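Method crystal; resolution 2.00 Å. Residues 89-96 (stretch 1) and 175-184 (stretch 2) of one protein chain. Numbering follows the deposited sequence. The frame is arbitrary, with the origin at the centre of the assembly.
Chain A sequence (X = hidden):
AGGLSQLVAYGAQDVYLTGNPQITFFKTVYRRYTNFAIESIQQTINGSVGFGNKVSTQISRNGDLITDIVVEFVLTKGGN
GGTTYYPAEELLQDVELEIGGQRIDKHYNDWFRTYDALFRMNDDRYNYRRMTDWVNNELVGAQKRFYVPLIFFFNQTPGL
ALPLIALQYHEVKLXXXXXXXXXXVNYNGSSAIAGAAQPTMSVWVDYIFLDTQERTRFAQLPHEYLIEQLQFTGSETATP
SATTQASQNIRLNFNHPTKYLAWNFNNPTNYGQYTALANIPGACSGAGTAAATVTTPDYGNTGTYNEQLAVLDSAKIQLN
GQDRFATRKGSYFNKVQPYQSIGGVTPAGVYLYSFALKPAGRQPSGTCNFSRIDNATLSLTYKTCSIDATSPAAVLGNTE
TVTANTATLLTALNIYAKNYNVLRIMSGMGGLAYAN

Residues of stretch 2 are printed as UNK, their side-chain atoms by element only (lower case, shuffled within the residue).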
# COMPACT_ATOMS: atom_id res chain seq x y z
N GLU A 89 -9.71 15.42 14.69
CA GLU A 89 -9.40 14.26 15.51
C GLU A 89 -9.27 14.64 16.98
O GLU A 89 -9.78 13.94 17.85
CB GLU A 89 -8.12 13.60 15.00
CG GLU A 89 -7.58 12.49 15.87
CD GLU A 89 -6.19 12.06 15.45
OE1 GLU A 89 -6.06 11.41 14.39
OE2 GLU A 89 -5.22 12.38 16.17
N GLU A 90 -8.59 15.76 17.26
CA GLU A 90 -8.46 16.21 18.64
C GLU A 90 -9.80 16.65 19.22
O GLU A 90 -10.05 16.46 20.42
CB GLU A 90 -7.46 17.35 18.74
CG GLU A 90 -7.23 17.84 20.16
CD GLU A 90 -6.32 19.05 20.23
OE1 GLU A 90 -5.97 19.59 19.17
OE2 GLU A 90 -5.97 19.45 21.36
N LEU A 91 -10.67 17.22 18.39
CA LEU A 91 -11.96 17.71 18.88
C LEU A 91 -12.77 16.58 19.50
O LEU A 91 -13.48 16.78 20.49
CB LEU A 91 -12.74 18.37 17.74
CG LEU A 91 -14.08 19.01 18.11
CD1 LEU A 91 -13.86 20.11 19.14
CD2 LEU A 91 -14.76 19.57 16.88
N LEU A 92 -12.67 15.37 18.93
CA LEU A 92 -13.32 14.19 19.49
C LEU A 92 -12.43 13.66 20.61
O LEU A 92 -11.65 12.72 20.45
CB LEU A 92 -13.55 13.15 18.41
CG LEU A 92 -14.70 12.17 18.64
CD1 LEU A 92 -16.00 12.94 18.76
CD2 LEU A 92 -14.78 11.15 17.51
N GLN A 93 -12.55 14.29 21.78
CA GLN A 93 -11.63 14.01 22.88
C GLN A 93 -11.75 12.56 23.35
O GLN A 93 -10.74 11.88 23.57
CB GLN A 93 -11.87 14.97 24.04
CG GLN A 93 -11.00 14.69 25.26
CD GLN A 93 -11.11 15.77 26.31
OE1 GLN A 93 -10.65 16.90 26.11
NE2 GLN A 93 -11.73 15.44 27.44
N ASP A 94 -12.98 12.08 23.52
CA ASP A 94 -13.19 10.67 23.84
C ASP A 94 -14.59 10.27 23.39
O ASP A 94 -15.50 11.10 23.32
CB ASP A 94 -12.99 10.37 25.33
CG ASP A 94 -13.88 11.21 26.23
OD1 ASP A 94 -15.11 10.95 26.28
OD2 ASP A 94 -13.36 12.12 26.91
N VAL A 95 -14.74 8.99 23.07
CA VAL A 95 -16.01 8.43 22.63
C VAL A 95 -16.19 7.08 23.31
O VAL A 95 -15.27 6.25 23.33
CB VAL A 95 -16.09 8.30 21.10
CG1 VAL A 95 -14.85 7.62 20.54
CG2 VAL A 95 -17.35 7.55 20.68
N GLU A 96 -17.37 6.86 23.90
CA GLU A 96 -17.67 5.67 24.68
C GLU A 96 -18.82 4.91 24.04
O GLU A 96 -19.84 5.50 23.69
CB GLU A 96 -18.03 6.05 26.12
CG GLU A 96 -18.36 4.88 27.02
CD GLU A 96 -18.81 5.32 28.39
OE1 GLU A 96 -18.94 6.55 28.61
OE2 GLU A 96 -19.05 4.45 29.26
N UNK A 175 -21.29 8.14 23.73
CA UNK A 175 -21.09 9.31 24.57
C UNK A 175 -19.84 10.05 24.09
O UNK A 175 -18.73 9.53 24.20
c UNK A 175 -22.23 8.33 26.61
c UNK A 175 -22.45 6.96 26.59
c UNK A 175 -24.58 7.25 27.63
o UNK A 175 -25.73 6.70 28.14
c UNK A 175 -20.96 8.91 26.04
c UNK A 175 -24.38 8.61 27.66
c UNK A 175 -23.21 9.14 27.14
c UNK A 175 -23.61 6.42 27.10
N UNK A 176 -20.04 11.25 23.56
CA UNK A 176 -18.94 12.05 23.04
C UNK A 176 -18.54 13.13 24.04
O UNK A 176 -19.38 13.67 24.77
c UNK A 176 -18.74 11.14 19.83
c UNK A 176 -19.70 11.71 20.65
c UNK A 176 -21.02 11.35 20.46
c UNK A 176 -19.08 10.23 18.85
c UNK A 176 -20.40 9.88 18.67
c UNK A 176 -21.38 10.44 19.48
c UNK A 176 -19.32 12.70 21.71
N UNK A 177 -17.25 13.45 24.06
CA UNK A 177 -16.72 14.56 24.83
C UNK A 177 -15.88 15.41 23.89
O UNK A 177 -14.92 14.90 23.29
o UNK A 177 -16.69 13.30 26.90
c UNK A 177 -15.30 15.27 26.78
c UNK A 177 -15.88 14.08 26.02
N UNK A 178 -16.23 16.68 23.75
CA UNK A 178 -15.53 17.57 22.84
C UNK A 178 -14.38 18.27 23.55
O UNK A 178 -14.50 18.65 24.72
c UNK A 178 -17.13 17.01 20.42
c UNK A 178 -18.30 19.22 20.67
c UNK A 178 -17.63 18.07 21.40
c UNK A 178 -16.48 18.60 22.24
N UNK A 179 -13.27 18.43 22.84
CA UNK A 179 -12.12 19.12 23.40
C UNK A 179 -12.46 20.58 23.67
O UNK A 179 -13.32 21.17 23.01
c UNK A 179 -10.92 19.02 22.46
N UNK A 180 -11.77 21.16 24.65
CA UNK A 180 -12.02 22.55 25.00
C UNK A 180 -11.25 23.50 24.10
O UNK A 180 -11.81 24.47 23.58
c UNK A 180 -11.67 22.79 26.47
o UNK A 180 -12.40 21.93 27.31
N UNK A 181 -9.96 23.23 23.89
CA UNK A 181 -9.08 24.11 23.14
C UNK A 181 -8.44 23.32 22.01
O UNK A 181 -7.81 22.28 22.26
c UNK A 181 -7.51 26.01 26.16
c UNK A 181 -8.01 24.72 24.04
c UNK A 181 -8.57 25.33 25.32
n UNK A 181 -7.93 26.71 27.21
o UNK A 181 -6.31 25.91 25.87
N UNK A 182 -8.59 23.80 20.78
CA UNK A 182 -8.05 23.14 19.59
C UNK A 182 -7.16 24.13 18.86
O UNK A 182 -7.63 25.19 18.43
c UNK A 182 -9.16 22.61 18.67
c UNK A 182 -10.06 21.64 19.43
c UNK A 182 -8.56 21.93 17.46
N UNK A 183 -5.88 23.78 18.73
CA UNK A 183 -4.89 24.67 18.14
C UNK A 183 -5.25 25.02 16.70
O UNK A 183 -5.62 24.15 15.91
o UNK A 183 -2.24 26.51 18.87
c UNK A 183 -2.22 26.15 17.69
n UNK A 183 -2.00 27.00 16.70
c UNK A 183 -3.50 24.03 18.20
c UNK A 183 -2.47 24.71 17.31
N UNK A 184 -5.14 26.30 16.38
CA UNK A 184 -5.45 26.78 15.05
C UNK A 184 -6.92 26.89 14.74
O UNK A 184 -7.27 27.31 13.63
O HOH W 1 -4.92 21.70 20.01
O HOH W 2 -5.50 21.50 22.69
O HOH W 3 -10.07 19.78 26.53
O HOH W 4 -13.21 18.90 27.40

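Position 175 carries one carbon leading to a six-carbon ring that bears a single oxygen, which identifies Tyr-175. Its backbone pairs with Glu-96 in both directions, Tyr-175 N to Glu-96 O and Glu-96 N to Tyr-175 O, each 3.0 Å, and Glu-96 OE1 lies 4.0 Å from Tyr-175 CB.

Position 176 has the same carbon and six-membered ring but no oxygen, and the ring meets the side chains of Leu-92 and Val-95; it is Phe-176. Leu-92 CD1 approaches Phe-176 CD1 to 3.4 Å, and Val-95 CG2 approaches Phe-176 CE1 to 3.7 Å.

At position 177 the first side-chain carbon bears one oxygen and one carbon, with the oxygen beside the Asp-94 carboxylate. This is Thr-177, whose OG1 donates a hydrogen bond to Asp-94 OD1 (2.9 Å). Thr-177 N also donates to Asp-94 O at 3.0 Å, while Thr-177 O receives weak hydrogen bonds from Gln-93 N (2.9 Å) and Asp-94 N (3.4 Å).

Position 178 shows four carbons forked at the second, packed near Leu-91, hence Leu-178; its CD2 is 4.3 Å from Leu-91 CG.

A lone carbon at position 179 lies 3.4 Å from Glu-90 O, marking Ala-179 by its CB. Ala-179 N donates to Leu-91 O at 2.9 Å.

Position 180 has one carbon and one oxygen and points away from stretch 1: Ser-180. Its backbone N nevertheless reaches Gln-93 OE1 through water 3.

Three carbons, the last bearing an oxygen and a nitrogen, make position 181 Gln-181. This side chain also starts away from stretch 1, leaving its backbone O to face Glu-90 OE2 at 3.5 Å; both atoms are acceptors, and water 2 lies between them.

Position 182 has one carbon carrying two more and points toward stretch 1, as Val-182, with CG2 4.1 Å from Leu-91 CD1.

Position 183 repeats the three-carbon amide, but its end leads away: Gln-183. Water 1 joins its backbone N to Glu-90 OE1.

Position 184 has no side-chain atoms and a phi of 76°, which favours glycine; Gly-184 makes no contact.

The contact is an antiparallel strand pairing interrupted by a beta bulge between Leu-92 and Asp-94, where Thr-177 O faces two successive amides. One face gathers Leu-92, Val-95, Phe-176 and Leu-178; the other carries the Asp-94 to Thr-177 hydrogen bond. Beyond the strand, Leu-91 packs against Val-182 and waters link Glu-90 and Gln-93 to the loop backbone.

Stretch 2, residues 175-184: YFTLASQVQG
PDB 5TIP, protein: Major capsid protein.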